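Local coordinates for DNA mismatch repair protein MutS (Thermus aquaticus, PDB 1EWQ) that recognises mismatched DNA in the repair of replication errors and has a weak ATPase activity, at residues 425-439 with 450-464. Sequence-based numbering, arbitrary orientation.
Sequences LEERERERTGIPTLK and LEVTRPYYERVPKEY
Ile435 lays its CG2 methyl over one face of the Tyr456 ring, 3.7 Å from the ring centroid and 24° off the normal, a CH-pi contact. With CG1 anti to the carbonyl carbon (chi1 -50°), the longer branch runs past the ring instead, bringing CD1 to 4.0 Å from Val452 CG2 and close to Arg459 CB. The prolyl ring of Pro436 crosses near the phenol end of Tyr456.

On the helix side, Glu429 and Tyr464 approach from opposite directions. Tyr464 OH donates to Glu429 OE1 over a very short 2.5 Å, the oxygen lying at the ring's edge with carboxylate and ring planes 50° apart. Arg428 grips the other carboxylate oxygen, Glu429 OE2, side-on with NE and NH2, and Arg432 adds its charge; this probably keeps Glu429 ionised although it is buried. Were Glu429 an alanine, the Tyr464 hydroxyl would probably lose this acceptor and the two arginines their shared counter-charge. Thr433 CG2 touches both that hydroxyl and Pro461 CD, while Leu438 CD1 comes to the ring's edge.

This is where helix 406-433 runs into the four-stranded antiparallel sheet at the tip of the long helical arm of MutS, the clamp region, close to the bound DNA. Gly434, with positive phi, and a type I turn from Ile435 to Leu438 lead the chain into edge strand 439-443. Lys439 and Glu451 form a hydrogen-bonded antiparallel pair, Lys439 N to Glu451 O at 2.9 Å and Glu451 N to Lys439 O at 2.6 Å. Beyond the backbone, Lys439 NZ and Glu451 OE1 form a long ion pair, 3.9 Å, with a water bridging them, while Glu451 OE2 is salt-bridged to Arg475 on the neighbouring strand. Another water joins Thr433 O to Arg459 O.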
loop_
_atom_site.group_PDB
_atom_site.type_symbol
_atom_site.label_atom_id
_atom_site.label_comp_id
_atom_site.label_asym_id
_atom_site.label_seq_id
_atom_site.Cartn_x
_atom_site.Cartn_y
_atom_site.Cartn_z
ATOM N N LEU C 425 0.822 13.277 -59.759
ATOM C CA LEU C 425 -0.024 12.297 -60.411
ATOM C C LEU C 425 -1.499 12.627 -60.171
ATOM O O LEU C 425 -2.311 12.570 -61.091
ATOM C CB LEU C 425 0.284 10.895 -59.883
ATOM C CG LEU C 425 -0.360 9.738 -60.644
ATOM C CD1 LEU C 425 0.278 9.651 -62.021
ATOM C CD2 LEU C 425 -0.183 8.428 -59.880
ATOM N N GLU C 426 -1.844 12.975 -58.935
ATOM C CA GLU C 426 -3.228 13.302 -58.604
ATOM C C GLU C 426 -3.742 14.415 -59.502
ATOM O O GLU C 426 -4.893 14.392 -59.934
ATOM C CB GLU C 426 -3.359 13.746 -57.143
ATOM C CG GLU C 426 -4.812 13.926 -56.715
ATOM C CD GLU C 426 -4.966 14.425 -55.295
ATOM O OE1 GLU C 426 -4.772 15.636 -55.061
ATOM O OE2 GLU C 426 -5.278 13.602 -54.410
ATOM N N GLU C 427 -2.876 15.384 -59.781
ATOM C CA GLU C 427 -3.238 16.520 -60.614
ATOM C C GLU C 427 -3.312 16.157 -62.097
ATOM O O GLU C 427 -4.181 16.642 -62.816
ATOM C CB GLU C 427 -2.248 17.664 -60.396
ATOM C CG GLU C 427 -2.765 18.983 -60.915
ATOM C CD GLU C 427 -4.196 19.254 -60.461
ATOM O OE1 GLU C 427 -4.415 19.446 -59.239
ATOM O OE2 GLU C 427 -5.101 19.261 -61.327
ATOM N N ARG C 428 -2.407 15.295 -62.548
ATOM C CA ARG C 428 -2.410 14.864 -63.938
ATOM C C ARG C 428 -3.710 14.111 -64.236
ATOM O O ARG C 428 -4.406 14.406 -65.215
ATOM C CB ARG C 428 -1.231 13.933 -64.222
ATOM C CG ARG C 428 -1.104 13.556 -65.695
ATOM C CD ARG C 428 -0.107 12.431 -65.925
ATOM N NE ARG C 428 -0.653 11.135 -65.534
ATOM C CZ ARG C 428 0.036 9.997 -65.545
ATOM N NH1 ARG C 428 1.308 9.993 -65.928
ATOM N NH2 ARG C 428 -0.547 8.860 -65.170
ATOM N N GLU C 429 -4.037 13.144 -63.381
ATOM C CA GLU C 429 -5.233 12.340 -63.571
ATOM C C GLU C 429 -6.562 13.087 -63.433
ATOM O O GLU C 429 -7.533 12.727 -64.098
ATOM C CB GLU C 429 -5.201 11.128 -62.642
ATOM C CG GLU C 429 -4.179 10.087 -63.072
ATOM C CD GLU C 429 -4.363 9.659 -64.519
ATOM O OE1 GLU C 429 -5.408 9.060 -64.846
ATOM O OE2 GLU C 429 -3.461 9.927 -65.337
ATOM N N ARG C 430 -6.613 14.113 -62.585
ATOM C CA ARG C 430 -7.839 14.888 -62.429
ATOM C C ARG C 430 -8.197 15.543 -63.755
ATOM O O ARG C 430 -9.368 15.588 -64.143
ATOM C CB ARG C 430 -7.681 15.983 -61.370
ATOM C CG ARG C 430 -7.677 15.490 -59.931
ATOM C CD ARG C 430 -7.726 16.654 -58.942
ATOM N NE ARG C 430 -7.708 16.192 -57.557
ATOM C CZ ARG C 430 -7.776 16.986 -56.492
ATOM N NH1 ARG C 430 -7.868 18.302 -56.636
ATOM N NH2 ARG C 430 -7.745 16.461 -55.272
ATOM N N GLU C 431 -7.182 16.049 -64.454
ATOM C CA GLU C 431 -7.402 16.710 -65.733
ATOM C C GLU C 431 -7.658 15.705 -66.859
ATOM O O GLU C 431 -8.547 15.905 -67.685
ATOM C CB GLU C 431 -6.208 17.614 -66.076
ATOM C CG GLU C 431 -6.465 18.562 -67.255
ATOM C CD GLU C 431 -7.663 19.475 -67.034
ATOM O OE1 GLU C 431 -8.753 18.966 -66.688
ATOM O OE2 GLU C 431 -7.521 20.706 -67.215
ATOM N N ARG C 432 -6.885 14.627 -66.898
ATOM C CA ARG C 432 -7.089 13.606 -67.926
ATOM C C ARG C 432 -8.517 13.046 -67.860
ATOM O O ARG C 432 -9.248 13.046 -68.853
ATOM C CB ARG C 432 -6.117 12.438 -67.738
ATOM C CG ARG C 432 -4.664 12.703 -68.091
ATOM C CD ARG C 432 -3.871 11.416 -67.892
ATOM N NE ARG C 432 -2.531 11.477 -68.471
ATOM C CZ ARG C 432 -1.738 10.417 -68.634
ATOM N NH1 ARG C 432 -2.154 9.210 -68.254
ATOM N NH2 ARG C 432 -0.538 10.556 -69.198
ATOM N N THR C 433 -8.897 12.568 -66.677
ATOM C CA THR C 433 -10.208 11.968 -66.466
ATOM C C THR C 433 -11.339 12.969 -66.323
ATOM O O THR C 433 -12.493 12.636 -66.576
ATOM C CB THR C 433 -10.227 11.085 -65.199
ATOM O OG1 THR C 433 -10.168 11.918 -64.033
ATOM C CG2 THR C 433 -9.047 10.119 -65.201
ATOM N N GLY C 434 -11.016 14.187 -65.903
ATOM C CA GLY C 434 -12.043 15.196 -65.719
ATOM C C GLY C 434 -12.810 14.995 -64.421
ATOM O O GLY C 434 -13.856 15.601 -64.214
ATOM N N ILE C 435 -12.299 14.135 -63.545
ATOM C CA ILE C 435 -12.944 13.877 -62.266
ATOM C C ILE C 435 -12.283 14.786 -61.224
ATOM O O ILE C 435 -11.243 14.456 -60.657
ATOM C CB ILE C 435 -12.779 12.403 -61.864
ATOM C CG1 ILE C 435 -13.197 11.505 -63.032
ATOM C CG2 ILE C 435 -13.629 12.098 -60.640
ATOM C CD1 ILE C 435 -13.001 10.025 -62.777
ATOM N N PRO C 436 -12.891 15.952 -60.958
ATOM C CA PRO C 436 -12.364 16.924 -59.996
ATOM C C PRO C 436 -11.986 16.403 -58.612
ATOM O O PRO C 436 -10.946 16.779 -58.078
ATOM C CB PRO C 436 -13.463 17.990 -59.948
ATOM C CG PRO C 436 -14.702 17.200 -60.225
ATOM C CD PRO C 436 -14.253 16.328 -61.373
ATOM N N THR C 437 -12.815 15.539 -58.031
ATOM C CA THR C 437 -12.524 15.014 -56.701
ATOM C C THR C 437 -11.607 13.788 -56.663
ATOM O O THR C 437 -11.436 13.177 -55.610
ATOM C CB THR C 437 -13.820 14.673 -55.949
ATOM O OG1 THR C 437 -14.633 13.814 -56.759
ATOM C CG2 THR C 437 -14.588 15.944 -55.618
ATOM N N LEU C 438 -11.018 13.422 -57.799
ATOM C CA LEU C 438 -10.114 12.270 -57.832
ATOM C C LEU C 438 -8.971 12.532 -56.859
ATOM O O LEU C 438 -8.538 13.670 -56.683
ATOM C CB LEU C 438 -9.559 12.052 -59.244
ATOM C CG LEU C 438 -8.543 10.920 -59.456
ATOM C CD1 LEU C 438 -8.505 10.544 -60.922
ATOM C CD2 LEU C 438 -7.154 11.344 -58.968
ATOM N N LYS C 439 -8.483 11.478 -56.223
ATOM C CA LYS C 439 -7.400 11.642 -55.272
ATOM C C LYS C 439 -6.371 10.537 -55.283
ATOM O O LYS C 439 -6.660 9.404 -55.647
ATOM C CB LYS C 439 -7.966 11.788 -53.848
ATOM C CG LYS C 439 -8.437 13.203 -53.528
ATOM C CD LYS C 439 -8.897 13.358 -52.080
ATOM C CE LYS C 439 -10.167 12.573 -51.807
ATOM N NZ LYS C 439 -10.688 12.812 -50.425
ATOM N N LEU C 450 -5.245 5.533 -56.572
ATOM C CA LEU C 450 -6.064 6.590 -57.162
ATOM C C LEU C 450 -7.457 6.310 -56.612
ATOM O O LEU C 450 -7.911 5.161 -56.625
ATOM C CB LEU C 450 -6.074 6.470 -58.688
ATOM C CG LEU C 450 -4.745 6.736 -59.392
ATOM C CD1 LEU C 450 -4.702 5.989 -60.712
ATOM C CD2 LEU C 450 -4.573 8.238 -59.594
ATOM N N GLU C 451 -8.132 7.347 -56.134
ATOM C CA GLU C 451 -9.452 7.182 -55.540
ATOM C C GLU C 451 -10.518 8.022 -56.245
ATOM O O GLU C 451 -10.346 9.224 -56.445
ATOM C CB GLU C 451 -9.389 7.560 -54.054
ATOM C CG GLU C 451 -10.671 7.322 -53.268
ATOM C CD GLU C 451 -10.586 7.857 -51.844
ATOM O OE1 GLU C 451 -10.808 9.077 -51.644
ATOM O OE2 GLU C 451 -10.282 7.066 -50.923
ATOM N N VAL C 452 -11.612 7.367 -56.620
ATOM C CA VAL C 452 -12.739 8.016 -57.289
ATOM C C VAL C 452 -14.012 7.645 -56.536
ATOM O O VAL C 452 -14.163 6.512 -56.077
ATOM C CB VAL C 452 -12.881 7.540 -58.761
ATOM C CG1 VAL C 452 -14.152 8.111 -59.375
ATOM C CG2 VAL C 452 -11.668 7.979 -59.582
ATOM N N THR C 453 -14.922 8.602 -56.405
ATOM C CA THR C 453 -16.196 8.377 -55.722
ATOM C C THR C 453 -17.243 7.785 -56.675
ATOM O O THR C 453 -17.138 7.926 -57.897
ATOM C CB THR C 453 -16.765 9.686 -55.164
ATOM O OG1 THR C 453 -17.001 10.596 -56.247
ATOM C CG2 THR C 453 -15.791 10.307 -54.175
ATOM N N ARG C 454 -18.254 7.147 -56.088
ATOM C CA ARG C 454 -19.341 6.507 -56.818
ATOM C C ARG C 454 -19.897 7.281 -58.011
ATOM O O ARG C 454 -20.054 6.713 -59.088
ATOM C CB ARG C 454 -20.488 6.161 -55.854
ATOM C CG ARG C 454 -21.633 5.372 -56.498
ATOM C CD ARG C 454 -22.673 4.964 -55.466
ATOM N NE ARG C 454 -22.170 3.937 -54.553
ATOM C CZ ARG C 454 -21.895 2.685 -54.908
ATOM N NH1 ARG C 454 -22.072 2.288 -56.161
ATOM N NH2 ARG C 454 -21.439 1.828 -54.006
ATOM N N PRO C 455 -20.191 8.585 -57.845
ATOM C CA PRO C 455 -20.730 9.378 -58.953
ATOM C C PRO C 455 -19.866 9.402 -60.218
ATOM O O PRO C 455 -20.335 9.808 -61.287
ATOM C CB PRO C 455 -20.896 10.769 -58.336
ATOM C CG PRO C 455 -21.186 10.462 -56.904
ATOM C CD PRO C 455 -20.163 9.386 -56.608
ATOM N N TYR C 456 -18.611 8.982 -60.114
ATOM C CA TYR C 456 -17.762 8.978 -61.298
ATOM C C TYR C 456 -17.285 7.593 -61.716
ATOM O O TYR C 456 -16.408 7.486 -62.568
ATOM C CB TYR C 456 -16.548 9.891 -61.103
ATOM C CG TYR C 456 -16.903 11.339 -60.843
ATOM C CD1 TYR C 456 -17.165 11.793 -59.551
ATOM C CD2 TYR C 456 -17.003 12.252 -61.895
ATOM C CE1 TYR C 456 -17.518 13.119 -59.315
ATOM C CE2 TYR C 456 -17.357 13.583 -61.671
ATOM C CZ TYR C 456 -17.615 14.008 -60.384
ATOM O OH TYR C 456 -17.997 15.315 -60.161
ATOM N N TYR C 457 -17.854 6.536 -61.136
ATOM C CA TYR C 457 -17.447 5.176 -61.495
ATOM C C TYR C 457 -17.470 4.865 -63.001
ATOM O O TYR C 457 -16.568 4.207 -63.498
ATOM C CB TYR C 457 -18.312 4.132 -60.767
ATOM C CG TYR C 457 -18.005 3.953 -59.289
ATOM C CD1 TYR C 457 -17.038 4.733 -58.650
ATOM C CD2 TYR C 457 -18.699 3.013 -58.530
ATOM C CE1 TYR C 457 -16.773 4.583 -57.284
ATOM C CE2 TYR C 457 -18.444 2.847 -57.168
ATOM C CZ TYR C 457 -17.484 3.635 -56.548
ATOM O OH TYR C 457 -17.250 3.490 -55.200
ATOM N N GLU C 458 -18.488 5.327 -63.724
ATOM C CA GLU C 458 -18.585 5.053 -65.165
ATOM C C GLU C 458 -17.677 6.008 -65.939
ATOM O O GLU C 458 -17.641 6.000 -67.169
ATOM C CB GLU C 458 -20.037 5.229 -65.659
ATOM C CG GLU C 458 -21.121 4.719 -64.711
ATOM C CD GLU C 458 -22.516 4.762 -65.329
ATOM O OE1 GLU C 458 -23.512 4.800 -64.587
ATOM O OE2 GLU C 458 -22.623 4.743 -66.568
ATOM N N ARG C 459 -16.936 6.816 -65.196
ATOM C CA ARG C 459 -16.041 7.813 -65.764
ATOM C C ARG C 459 -14.564 7.373 -65.670
ATOM O O ARG C 459 -13.667 8.016 -66.221
ATOM C CB ARG C 459 -16.277 9.118 -65.002
ATOM C CG ARG C 459 -16.405 10.356 -65.839
ATOM C CD ARG C 459 -17.458 10.272 -66.942
ATOM N NE ARG C 459 -17.058 11.202 -67.993
ATOM C CZ ARG C 459 -17.552 11.236 -69.224
ATOM N NH1 ARG C 459 -18.500 10.390 -69.600
ATOM N NH2 ARG C 459 -17.058 12.103 -70.099
ATOM N N VAL C 460 -14.323 6.262 -64.978
ATOM C CA VAL C 460 -12.969 5.729 -64.777
ATOM C C VAL C 460 -12.328 5.163 -66.049
ATOM O O VAL C 460 -12.917 4.331 -66.736
ATOM C CB VAL C 460 -12.988 4.620 -63.702
ATOM C CG1 VAL C 460 -11.605 4.024 -63.542
ATOM C CG2 VAL C 460 -13.488 5.181 -62.385
ATOM N N PRO C 461 -11.103 5.605 -66.378
ATOM C CA PRO C 461 -10.470 5.076 -67.590
ATOM C C PRO C 461 -10.191 3.576 -67.501
ATOM O O PRO C 461 -10.021 3.022 -66.407
ATOM C CB PRO C 461 -9.199 5.921 -67.724
ATOM C CG PRO C 461 -8.897 6.311 -66.324
ATOM C CD PRO C 461 -10.252 6.619 -65.736
ATOM N N LYS C 462 -10.161 2.931 -68.666
ATOM C CA LYS C 462 -9.934 1.491 -68.776
ATOM C C LYS C 462 -8.610 1.025 -68.170
ATOM O O LYS C 462 -8.498 -0.118 -67.726
ATOM C CB LYS C 462 -9.978 1.068 -70.251
ATOM C CG LYS C 462 -11.142 1.634 -71.075
ATOM C CD LYS C 462 -12.524 1.137 -70.615
ATOM C CE LYS C 462 -13.125 2.034 -69.529
ATOM N NZ LYS C 462 -14.591 1.777 -69.300
ATOM N N GLU C 463 -7.613 1.907 -68.165
ATOM C CA GLU C 463 -6.285 1.586 -67.628
ATOM C C GLU C 463 -6.274 1.367 -66.118
ATOM O O GLU C 463 -5.451 0.610 -65.603
ATOM C CB GLU C 463 -5.283 2.703 -67.957
ATOM C CG GLU C 463 -5.077 2.968 -69.437
ATOM C CD GLU C 463 -6.355 3.394 -70.150
ATOM O OE1 GLU C 463 -7.040 4.325 -69.662
ATOM O OE2 GLU C 463 -6.669 2.798 -71.206
ATOM N N TYR C 464 -7.171 2.043 -65.408
ATOM C CA TYR C 464 -7.235 1.911 -63.958
ATOM C C TYR C 464 -7.477 0.469 -63.556
ATOM O O TYR C 464 -8.422 -0.161 -64.025
ATOM C CB TYR C 464 -8.342 2.806 -63.390
ATOM C CG TYR C 464 -7.945 4.257 -63.266
ATOM C CD1 TYR C 464 -6.984 4.809 -64.109
ATOM C CD2 TYR C 464 -8.560 5.090 -62.331
ATOM C CE1 TYR C 464 -6.643 6.156 -64.032
ATOM C CE2 TYR C 464 -8.232 6.442 -62.245
ATOM C CZ TYR C 464 -7.272 6.968 -63.100
ATOM O OH TYR C 464 -6.943 8.300 -63.043
HETATM O O HOH W 1 -12.794 9.915 -67.786
HETATM O O HOH W 2 -13.598 11.039 -57.244
HETATM O O HOH W 3 -12.180 10.804 -54.038
HETATM O O HOH W 4 -11.103 10.150 -49.397
#